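Local structure of Ufm1-specific protease (Caenorhabditis elegans, 5EJJ) at residues Phe38-Ala42 with Arg43-Ile47; Lys309-Asp312 with Asn313-Arg316; Asp147-Ser150 with Ala151-Leu155; Ser392-Gly395 with Cys396-Ser400. The protein is a thiol protease that recognises the ubiquitin-like modifier Ufm1 and hydrolyses the peptide bond at its C-terminal glycine, releasing it from target proteins. All coordinates share one frame; numbering follows the deposited sequence.

Interaction 1. Residues Phe38-Ala42 with Arg43-Ile47; sequences FGRKA and RKQVI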
loop_
_atom_site.group_PDB
_atom_site.type_symbol
_atom_site.label_atom_id
_atom_site.label_comp_id
_atom_site.label_asym_id
_atom_site.label_seq_id
_atom_site.Cartn_x
_atom_site.Cartn_y
_atom_site.Cartn_z
ATOM N N PHE A 38 13.522 12.923 -4.109
ATOM C CA PHE A 38 12.237 13.459 -4.511
ATOM C C PHE A 38 11.549 14.029 -3.288
ATOM O O PHE A 38 11.720 13.517 -2.184
ATOM C CB PHE A 38 11.387 12.359 -5.116
ATOM C CG PHE A 38 11.895 11.850 -6.425
ATOM C CD1 PHE A 38 11.651 12.553 -7.597
ATOM C CD2 PHE A 38 12.595 10.661 -6.496
ATOM C CE1 PHE A 38 12.105 12.082 -8.831
ATOM C CE2 PHE A 38 13.053 10.175 -7.709
ATOM C CZ PHE A 38 12.809 10.884 -8.889
ATOM N N GLY A 39 10.775 15.095 -3.468
ATOM C CA GLY A 39 10.231 15.767 -2.313
ATOM C C GLY A 39 9.275 16.883 -2.623
ATOM O O GLY A 39 8.991 17.174 -3.788
ATOM N N ARG A 40 8.762 17.493 -1.559
ATOM C CA ARG A 40 7.880 18.634 -1.655
ATOM C C ARG A 40 8.715 19.923 -1.605
ATOM O O ARG A 40 9.078 20.409 -0.530
ATOM C CB ARG A 40 6.852 18.578 -0.531
ATOM C CG ARG A 40 5.968 17.336 -0.568
ATOM C CD ARG A 40 5.058 17.212 0.669
ATOM N NE ARG A 40 4.193 16.039 0.556
ATOM C CZ ARG A 40 3.886 15.224 1.560
ATOM N NH1 ARG A 40 4.377 15.446 2.769
ATOM N NH2 ARG A 40 3.076 14.190 1.354
ATOM N N LYS A 41 9.023 20.456 -2.786
ATOM C CA LYS A 41 9.979 21.547 -2.965
ATOM C C LYS A 41 9.657 22.803 -2.192
ATOM O O LYS A 41 10.551 23.466 -1.710
ATOM C CB LYS A 41 10.104 21.896 -4.445
ATOM C CG LYS A 41 11.293 22.766 -4.800
ATOM C CD LYS A 41 11.679 22.478 -6.239
ATOM C CE LYS A 41 12.295 23.669 -6.957
ATOM N NZ LYS A 41 12.004 23.541 -8.430
ATOM N N ALA A 42 8.387 23.151 -2.079
ATOM C CA ALA A 42 8.042 24.405 -1.417
ATOM C C ALA A 42 8.372 24.319 0.059
ATOM O O ALA A 42 9.022 25.212 0.606
ATOM C CB ALA A 42 6.580 24.738 -1.607
ATOM N N ARG A 43 7.946 23.230 0.701
ATOM C CA ARG A 43 8.167 23.100 2.137
ATOM C C ARG A 43 9.469 22.398 2.494
ATOM O O ARG A 43 9.686 22.042 3.644
ATOM C CB ARG A 43 6.968 22.475 2.863
ATOM C CG ARG A 43 6.715 21.045 2.571
ATOM C CD ARG A 43 5.362 20.667 3.142
ATOM N NE ARG A 43 5.422 20.180 4.519
ATOM C CZ ARG A 43 4.595 19.250 5.001
ATOM N NH1 ARG A 43 3.667 18.721 4.208
ATOM N NH2 ARG A 43 4.684 18.844 6.266
ATOM N N LYS A 44 10.333 22.252 1.498
ATOM C CA LYS A 44 11.679 21.734 1.683
ATOM C C LYS A 44 11.688 20.461 2.508
ATOM O O LYS A 44 12.411 20.363 3.505
ATOM C CB LYS A 44 12.574 22.793 2.285
ATOM C CG LYS A 44 12.889 23.884 1.301
ATOM C CD LYS A 44 13.753 24.960 1.927
ATOM C CE LYS A 44 14.601 25.670 0.881
ATOM N NZ LYS A 44 13.826 26.643 0.064
ATOM N N GLN A 45 10.869 19.498 2.067
ATOM C CA GLN A 45 10.664 18.237 2.771
ATOM C C GLN A 45 10.904 17.045 1.841
ATOM O O GLN A 45 10.188 16.869 0.881
ATOM C CB GLN A 45 9.247 18.191 3.336
ATOM C CG GLN A 45 8.986 16.981 4.176
ATOM C CD GLN A 45 7.532 16.819 4.486
ATOM O OE1 GLN A 45 6.684 17.056 3.641
ATOM N NE2 GLN A 45 7.227 16.413 5.707
ATOM N N VAL A 46 11.921 16.238 2.111
ATOM C CA VAL A 46 12.233 15.120 1.229
ATOM C C VAL A 46 11.268 13.977 1.489
ATOM O O VAL A 46 11.058 13.622 2.622
ATOM C CB VAL A 46 13.681 14.630 1.463
ATOM C CG1 VAL A 46 13.938 13.356 0.712
ATOM C CG2 VAL A 46 14.676 15.696 1.042
ATOM N N ILE A 47 10.677 13.383 0.463
ATOM C CA ILE A 47 9.733 12.297 0.718
ATOM C C ILE A 47 10.277 10.937 0.295
ATOM O O ILE A 47 10.011 9.945 0.957
ATOM C CB ILE A 47 8.364 12.545 0.042
ATOM C CG1 ILE A 47 7.766 13.852 0.528
ATOM C CG2 ILE A 47 7.395 11.440 0.344
ATOM C CD1 ILE A 47 7.526 13.876 1.979
HETATM O O HOH W 1 12.849 24.584 -2.350
#
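Arg40 and Gln45 face each other across a tight beta hairpin, and their side chains run side by side in the same direction. Arg40 NH1 donates to Gln45 OE1 at 2.9 Å; the oxygen lies near the guanidinium plane, whereas the donor stands above the amide plane of Gln45, 35° out of it. The Arg40 chain is extended from CG to NE, which carries its guanidinium out to Gln45 OE1 and to the methyl CD1 of Ile47, which sits over one face, 3.6 Å from Arg40 NH1. Arg43 brings a second guanidinium alongside, its plane only 12° from that of Arg40, and Gln45 OE1 lies over the centre of its face. The two like charges are close, with 3.6 Å between Arg40 NH1 and Arg43 NH1, but each has an acidic partner: Asp72 bridges to Arg40 NE and Glu125 to Arg43 NH1, which would offset the repulsion.

Behind these side chains the backbone sets the register. Ile47 N donates to Phe38 O at 2.8 Å, and Arg40 and Gln45 exchange two bonds, Arg40 N to Gln45 O at 2.9 Å and Gln45 N to Arg40 O at 3.3 Å. Arg40 is paired with two residues at once in a G1 beta bulge, where Lys44 takes the left-handed conformation (phi 48°) usual for its first position. The hairpin joins strands 33-40 and 45-53 of the MPN domain; strand 74-81 flanks the first, while Phe38 packs on helix 59-68 and Val46 on strand 4-6.

Interaction 2. Residues Lys309-Asp312 with Asn313-Arg316; sequences KWTD and NEQR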
loop_
_atom_site.group_PDB
_atom_site.type_symbol
_atom_site.label_atom_id
_atom_site.label_comp_id
_atom_site.label_asym_id
_atom_site.label_seq_id
_atom_site.Cartn_x
_atom_site.Cartn_y
_atom_site.Cartn_z
ATOM N N LYS A 309 -1.025 -7.194 -20.577
ATOM C CA LYS A 309 -1.187 -8.094 -21.709
ATOM C C LYS A 309 0.126 -8.762 -22.081
ATOM O O LYS A 309 0.172 -9.528 -23.028
ATOM C CB LYS A 309 -1.786 -7.375 -22.913
ATOM C CG LYS A 309 -3.286 -7.086 -22.781
ATOM C CD LYS A 309 -4.115 -8.357 -22.600
ATOM C CE LYS A 309 -5.604 -8.048 -22.432
ATOM N NZ LYS A 309 -6.434 -9.294 -22.344
ATOM N N TRP A 310 1.191 -8.473 -21.337
ATOM C CA TRP A 310 2.438 -9.232 -21.450
ATOM C C TRP A 310 2.250 -10.667 -20.909
ATOM O O TRP A 310 1.212 -11.005 -20.309
ATOM C CB TRP A 310 3.574 -8.528 -20.688
ATOM C CG TRP A 310 4.068 -7.225 -21.300
ATOM C CD1 TRP A 310 3.605 -6.619 -22.429
ATOM C CD2 TRP A 310 5.124 -6.385 -20.807
ATOM N NE1 TRP A 310 4.304 -5.458 -22.674
ATOM C CE2 TRP A 310 5.238 -5.291 -21.687
ATOM C CE3 TRP A 310 5.976 -6.445 -19.701
ATOM C CZ2 TRP A 310 6.166 -4.276 -21.497
ATOM C CZ3 TRP A 310 6.900 -5.436 -19.522
ATOM C CH2 TRP A 310 6.989 -4.371 -20.412
ATOM N N THR A 311 3.252 -11.520 -21.118
ATOM C CA THR A 311 3.203 -12.871 -20.551
ATOM C C THR A 311 3.352 -12.789 -19.037
ATOM O O THR A 311 4.022 -11.881 -18.534
ATOM C CB THR A 311 4.343 -13.767 -21.076
ATOM O OG1 THR A 311 5.563 -13.450 -20.391
ATOM C CG2 THR A 311 4.536 -13.585 -22.571
ATOM N N ASP A 312 2.751 -13.740 -18.318
ATOM C CA ASP A 312 2.905 -13.819 -16.858
ATOM C C ASP A 312 4.363 -13.675 -16.440
ATOM O O ASP A 312 4.677 -13.031 -15.437
ATOM C CB ASP A 312 2.342 -15.129 -16.297
ATOM C CG ASP A 312 0.827 -15.165 -16.313
ATOM O OD1 ASP A 312 0.244 -15.565 -17.347
ATOM O OD2 ASP A 312 0.217 -14.784 -15.291
ATOM N N ASN A 313 5.258 -14.255 -17.223
ATOM C CA ASN A 313 6.654 -14.175 -16.878
ATOM C C ASN A 313 7.202 -12.787 -17.126
ATOM O O ASN A 313 7.992 -12.259 -16.335
ATOM C CB ASN A 313 7.471 -15.193 -17.658
ATOM C CG ASN A 313 8.819 -15.433 -17.024
ATOM O OD1 ASN A 313 8.893 -16.004 -15.932
ATOM N ND2 ASN A 313 9.892 -14.977 -17.681
ATOM N N GLU A 314 6.791 -12.199 -18.239
ATOM C CA GLU A 314 7.300 -10.890 -18.600
ATOM C C GLU A 314 6.823 -9.857 -17.579
ATOM O O GLU A 314 7.515 -8.877 -17.304
ATOM C CB GLU A 314 6.870 -10.530 -20.019
ATOM C CG GLU A 314 7.681 -11.233 -21.093
ATOM C CD GLU A 314 7.092 -11.061 -22.478
ATOM O OE1 GLU A 314 5.867 -10.779 -22.577
ATOM O OE2 GLU A 314 7.863 -11.195 -23.464
ATOM N N GLN A 315 5.647 -10.105 -17.009
ATOM C CA GLN A 315 5.133 -9.276 -15.938
ATOM C C GLN A 315 5.955 -9.404 -14.661
ATOM O O GLN A 315 6.349 -8.398 -14.072
ATOM C CB GLN A 315 3.676 -9.598 -15.672
ATOM C CG GLN A 315 2.785 -9.262 -16.851
ATOM C CD GLN A 315 1.323 -9.187 -16.469
ATOM O OE1 GLN A 315 0.978 -8.785 -15.353
ATOM N NE2 GLN A 315 0.451 -9.575 -17.392
ATOM N N ARG A 316 6.221 -10.632 -14.235
ATOM C CA ARG A 316 7.063 -10.865 -13.064
ATOM C C ARG A 316 8.395 -10.138 -13.174
ATOM O O ARG A 316 8.881 -9.584 -12.195
ATOM C CB ARG A 316 7.328 -12.361 -12.867
ATOM C CG ARG A 316 7.420 -12.797 -11.393
ATOM C CD ARG A 316 7.793 -14.276 -11.250
ATOM N NE ARG A 316 9.237 -14.462 -11.164
ATOM C CZ ARG A 316 9.869 -14.749 -10.030
ATOM N NH1 ARG A 316 9.164 -14.897 -8.906
ATOM N NH2 ARG A 316 11.196 -14.899 -10.019
#
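A capping box opens helix 312-325, with Thr311 as the N-cap and Glu314 as its partner three residues on. Thr311 OG1 accepts from Glu314 N at 2.8 Å; in return Thr311 N donates to Glu314 OE1 at 3.1 Å, in a nearly straight bond of 171° that meets the carboxylate oxygen on its anti side. The threonine torsion (chi1 78°) sets OG1 between its own backbone N and carbonyl carbon, from where it reaches the first turn. The glutamate chain, extended beyond CG, slants back across Thr311 and also passes Trp310, whose CB is 3.7 Å from Glu314 OE1. Helical bonding starts at once: Gln315 N donates to Thr311 O at 2.8 Å, and Arg316 N to Asp312 O at 3.1 Å. Gln315 adds a weak bond from NE2 to Trp310 O, 3.3 Å long, and lays its CG beside Trp310 CB. The box thus gives an acceptor to an amide of the first turn and ties the preceding loop to the helix. Within the fold this surface turn leads from strand 302-306 into helix 312-325; Trp310, buried beneath it, makes a cation-pi contact with Arg283 and meets Tyr318 of the same helix edge-to-face.

Interaction 3. Residues Asp147-Ser150 with Ala151-Leu155; sequences DVKS and AAERL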
loop_
_atom_site.group_PDB
_atom_site.type_symbol
_atom_site.label_atom_id
_atom_site.label_comp_id
_atom_site.label_asym_id
_atom_site.label_seq_id
_atom_site.Cartn_x
_atom_site.Cartn_y
_atom_site.Cartn_z
ATOM N N ASP A 147 5.112 8.228 -32.381
ATOM C CA ASP A 147 3.758 8.740 -32.254
ATOM C C ASP A 147 3.310 8.706 -30.810
ATOM O O ASP A 147 2.844 9.729 -30.289
ATOM C CB ASP A 147 2.791 7.951 -33.124
ATOM C CG ASP A 147 2.922 8.296 -34.586
ATOM O OD1 ASP A 147 3.348 9.435 -34.902
ATOM O OD2 ASP A 147 2.596 7.418 -35.410
ATOM N N VAL A 148 3.458 7.543 -30.166
ATOM C CA VAL A 148 3.133 7.411 -28.738
ATOM C C VAL A 148 3.809 8.498 -27.896
ATOM O O VAL A 148 3.181 9.088 -27.021
ATOM C CB VAL A 148 3.443 5.999 -28.180
ATOM C CG1 VAL A 148 4.330 6.077 -26.970
ATOM C CG2 VAL A 148 2.167 5.305 -27.793
ATOM N N LYS A 149 5.071 8.782 -28.187
ATOM C CA LYS A 149 5.732 9.910 -27.575
ATOM C C LYS A 149 4.962 11.204 -27.908
ATOM O O LYS A 149 4.612 11.968 -27.020
ATOM C CB LYS A 149 7.195 9.959 -28.035
ATOM C CG LYS A 149 8.064 11.044 -27.397
ATOM C CD LYS A 149 9.551 10.784 -27.685
ATOM C CE LYS A 149 10.447 12.000 -27.404
ATOM N NZ LYS A 149 10.415 13.062 -28.457
ATOM N N SER A 150 4.652 11.425 -29.179
ATOM C CA SER A 150 4.017 12.679 -29.596
ATOM C C SER A 150 2.576 12.861 -29.110
ATOM O O SER A 150 2.118 14.000 -28.924
ATOM C CB SER A 150 4.054 12.835 -31.121
ATOM O OG SER A 150 3.130 13.839 -31.540
ATOM N N ALA A 151 1.857 11.749 -28.945
ATOM C CA ALA A 151 0.463 11.804 -28.523
ATOM C C ALA A 151 0.447 12.374 -27.124
ATOM O O ALA A 151 -0.321 13.291 -26.801
ATOM C CB ALA A 151 -0.142 10.429 -28.540
ATOM N N ALA A 152 1.345 11.826 -26.309
ATOM C CA ALA A 152 1.533 12.256 -24.936
ATOM C C ALA A 152 1.757 13.768 -24.809
ATOM O O ALA A 152 1.006 14.442 -24.106
ATOM C CB ALA A 152 2.661 11.458 -24.279
ATOM N N GLU A 153 2.768 14.302 -25.485
ATOM C CA GLU A 153 3.018 15.742 -25.425
ATOM C C GLU A 153 1.770 16.604 -25.723
ATOM O O GLU A 153 1.501 17.569 -25.016
ATOM C CB GLU A 153 4.207 16.140 -26.308
ATOM C CG GLU A 153 4.843 14.970 -27.050
ATOM C CD GLU A 153 6.312 15.206 -27.424
ATOM O OE1 GLU A 153 7.011 15.913 -26.660
ATOM O OE2 GLU A 153 6.771 14.682 -28.475
ATOM N N ARG A 154 0.997 16.239 -26.738
ATOM C CA ARG A 154 -0.197 16.999 -27.100
ATOM C C ARG A 154 -1.333 16.707 -26.133
ATOM O O ARG A 154 -2.315 17.453 -26.066
ATOM C CB ARG A 154 -0.658 16.637 -28.521
ATOM C CG ARG A 154 0.121 17.286 -29.678
ATOM C CD ARG A 154 -0.081 16.499 -30.973
ATOM N NE ARG A 154 -1.137 15.498 -30.805
ATOM C CZ ARG A 154 -0.998 14.191 -31.032
ATOM N NH1 ARG A 154 0.169 13.703 -31.471
ATOM N NH2 ARG A 154 -2.040 13.376 -30.830
ATOM N N LEU A 155 -1.221 15.596 -25.410
ATOM C CA LEU A 155 -2.229 15.241 -24.414
ATOM C C LEU A 155 -2.039 16.091 -23.175
ATOM O O LEU A 155 -2.998 16.453 -22.504
ATOM C CB LEU A 155 -2.114 13.769 -24.044
ATOM C CG LEU A 155 -3.203 13.156 -23.186
ATOM C CD1 LEU A 155 -4.503 13.848 -23.463
ATOM C CD2 LEU A 155 -3.311 11.697 -23.570
#
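The Arg154 guanidinium meets Ser150 at its edge, where Ser150 OG lies near the plane and 3.0 Å from NH1. The N-H points well off the oxygen, at 128°, which makes this a weak hydrogen bond. A bend at chi3 (10°) turns the arginine back along the helix surface, so that its chain runs past Ser150 O on the way to the hydroxyl. At chi1 164° the serine hydroxyl swings away from its own amide nitrogen and towards that edge. One residue back, Lys149 and Glu153 form a second i to i+4 pair, crossing at a slant; their salt bridge is long, with 4.0 Å between NZ and OE2, and Lys149 NZ has another weak ionic partner in Glu146. Glu153 CG rests near Lys149 O, and the rest of its chain reaches back over the preceding turn.

Beneath the side chains runs alpha-helical bonding, from Ala151 N to Asp147 O at 2.6 Å and more weakly from Ala152 N to Val148 O at 3.4 Å. On the buried side, Val148 and Ala151 pack on Trp137 of strand 127-139, and Val148 also touches helix 253-280. The weak Arg154-Ser150 bond and the long Lys149-Glu153 salt bridge probably each contribute only modestly to helix 144-156.

Interaction 4. Residues Ser392-Gly395 with Cys396-Ser400; sequences SGWG and CAYRS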
loop_
_atom_site.group_PDB
_atom_site.type_symbol
_atom_site.label_atom_id
_atom_site.label_comp_id
_atom_site.label_asym_id
_atom_site.label_seq_id
_atom_site.Cartn_x
_atom_site.Cartn_y
_atom_site.Cartn_z
ATOM N N SER A 392 -24.864 -17.786 13.435
ATOM C CA SER A 392 -24.930 -17.311 14.820
ATOM C C SER A 392 -24.178 -18.142 15.864
ATOM O O SER A 392 -23.834 -17.632 16.939
ATOM C CB SER A 392 -26.390 -17.190 15.253
ATOM O OG SER A 392 -27.133 -16.391 14.351
ATOM N N GLY A 393 -23.939 -19.415 15.571
ATOM C CA GLY A 393 -23.263 -20.271 16.528
ATOM C C GLY A 393 -22.034 -20.952 15.966
ATOM O O GLY A 393 -20.971 -20.995 16.597
ATOM N N TRP A 394 -22.179 -21.457 14.749
ATOM C CA TRP A 394 -21.215 -22.386 14.170
ATOM C C TRP A 394 -20.043 -21.771 13.381
ATOM O O TRP A 394 -18.924 -22.307 13.395
ATOM C CB TRP A 394 -21.965 -23.375 13.285
ATOM C CG TRP A 394 -22.761 -22.700 12.214
ATOM C CD1 TRP A 394 -23.878 -21.922 12.376
ATOM C CD2 TRP A 394 -22.500 -22.739 10.812
ATOM N NE1 TRP A 394 -24.328 -21.486 11.157
ATOM C CE2 TRP A 394 -23.499 -21.969 10.180
ATOM C CE3 TRP A 394 -21.519 -23.355 10.026
ATOM C CZ2 TRP A 394 -23.543 -21.799 8.799
ATOM C CZ3 TRP A 394 -21.568 -23.191 8.653
ATOM C CH2 TRP A 394 -22.572 -22.419 8.054
ATOM N N GLY A 395 -20.299 -20.656 12.700
ATOM C CA GLY A 395 -19.334 -20.074 11.777
ATOM C C GLY A 395 -18.081 -19.398 12.325
ATOM O O GLY A 395 -17.170 -19.126 11.546
ATOM N N CYS A 396 -18.023 -19.142 13.637
ATOM C CA CYS A 396 -16.917 -18.387 14.253
ATOM C C CYS A 396 -15.522 -18.659 13.661
ATOM O O CYS A 396 -14.755 -17.735 13.396
ATOM C CB CYS A 396 -16.909 -18.514 15.798
ATOM S SG CYS A 396 -16.790 -20.185 16.568
ATOM N N ALA A 397 -15.212 -19.922 13.419
ATOM C CA ALA A 397 -13.902 -20.272 12.903
ATOM C C ALA A 397 -13.825 -20.081 11.401
ATOM O O ALA A 397 -12.746 -19.872 10.863
ATOM C CB ALA A 397 -13.546 -21.698 13.276
ATOM N N TYR A 398 -14.962 -20.168 10.722
ATOM C CA TYR A 398 -15.000 -19.920 9.282
ATOM C C TYR A 398 -14.553 -18.491 9.009
ATOM O O TYR A 398 -13.754 -18.220 8.112
ATOM C CB TYR A 398 -16.421 -20.077 8.746
ATOM C CG TYR A 398 -16.890 -21.493 8.567
ATOM C CD1 TYR A 398 -17.796 -22.054 9.449
ATOM C CD2 TYR A 398 -16.444 -22.261 7.497
ATOM C CE1 TYR A 398 -18.236 -23.345 9.281
ATOM C CE2 TYR A 398 -16.874 -23.549 7.316
ATOM C CZ TYR A 398 -17.773 -24.088 8.215
ATOM O OH TYR A 398 -18.218 -25.376 8.054
ATOM N N ARG A 399 -15.104 -17.583 9.802
ATOM C CA ARG A 399 -14.820 -16.170 9.686
ATOM C C ARG A 399 -13.331 -15.891 9.872
ATOM O O ARG A 399 -12.740 -15.138 9.091
ATOM C CB ARG A 399 -15.668 -15.383 10.693
ATOM C CG ARG A 399 -17.166 -15.575 10.486
ATOM C CD ARG A 399 -17.476 -15.625 8.996
ATOM N NE ARG A 399 -18.878 -15.367 8.682
ATOM C CZ ARG A 399 -19.305 -14.968 7.486
ATOM N NH1 ARG A 399 -18.437 -14.764 6.502
ATOM N NH2 ARG A 399 -20.597 -14.751 7.280
ATOM N N SER A 400 -12.725 -16.504 10.890
ATOM C CA SER A 400 -11.292 -16.346 11.119
ATOM C C SER A 400 -10.509 -16.923 9.964
ATOM O O SER A 400 -9.427 -16.441 9.631
ATOM C CB SER A 400 -10.853 -17.027 12.407
ATOM O OG SER A 400 -11.161 -16.200 13.503
#
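Backbone bonds to Gly395 O start the helix that carries Cys396, the probable nucleophile. Arg399 N donates to this oxygen at 3.1 Å, approaching almost in line with the carbonyl, and Tyr398 N makes a weak, strongly bent bond to it at 2.6 Å and 122°. One carbonyl just before the helix thus serves two amides of its first turn.

The aromatic contact lies between Trp394 and Tyr398. The six-membered ring of the indole and the phenol ring are steeply inclined, their planes 78° apart and their centroids separated by 5.3 Å, in an oblique meeting through Trp394 CE3 and Tyr398 CE1, 3.4 Å apart. With CG of Trp394 held between backbone N and carbonyl carbon (chi1 57°), the indole swings back to the helix. Tyr398 also packs against the backbone, its ring edge meeting Gly395 CA in plane, 3.4 Å from CD1.

Polar ends look elsewhere: Tyr398 OH bonds to Gln443 O and to Gln425 NE2, while Arg399 forms a salt bridge with Asp391 and a hydrogen bond with Gln402.

The nucleophile assigned to this thiol protease, Cys396, thus sits at the first residue of helix 396-409, as in papain-like enzymes, its side chain about 3 Å from that of His522. Ala499 of strand 499-507 packs against Cys396 and Ala397, and helix 421-425 borders Trp394 and Tyr398.

In the fold
From the N terminus the four contacts follow in series, each between adjoining segments, so none encloses or crosses another. Interaction 1 closes the hairpin between strands 33-40 and 45-53 in the MPN domain. Interaction 3 comes next, within helix 144-156, which packs on strand 127-139 and helix 253-280. Interaction 2 then turns the chain from strand 302-306 into helix 312-325. Last is interaction 4, entering helix 396-409, which begins with the inferred active-site Cys396, in the C78 peptidase region. No two touch: interactions 2 and 3 approach most closely, nearest atoms about 12 Å apart, whereas interaction 4 lies across the chain's centre from interactions 1 and 3, its centre about 55 Å from that of interaction 3.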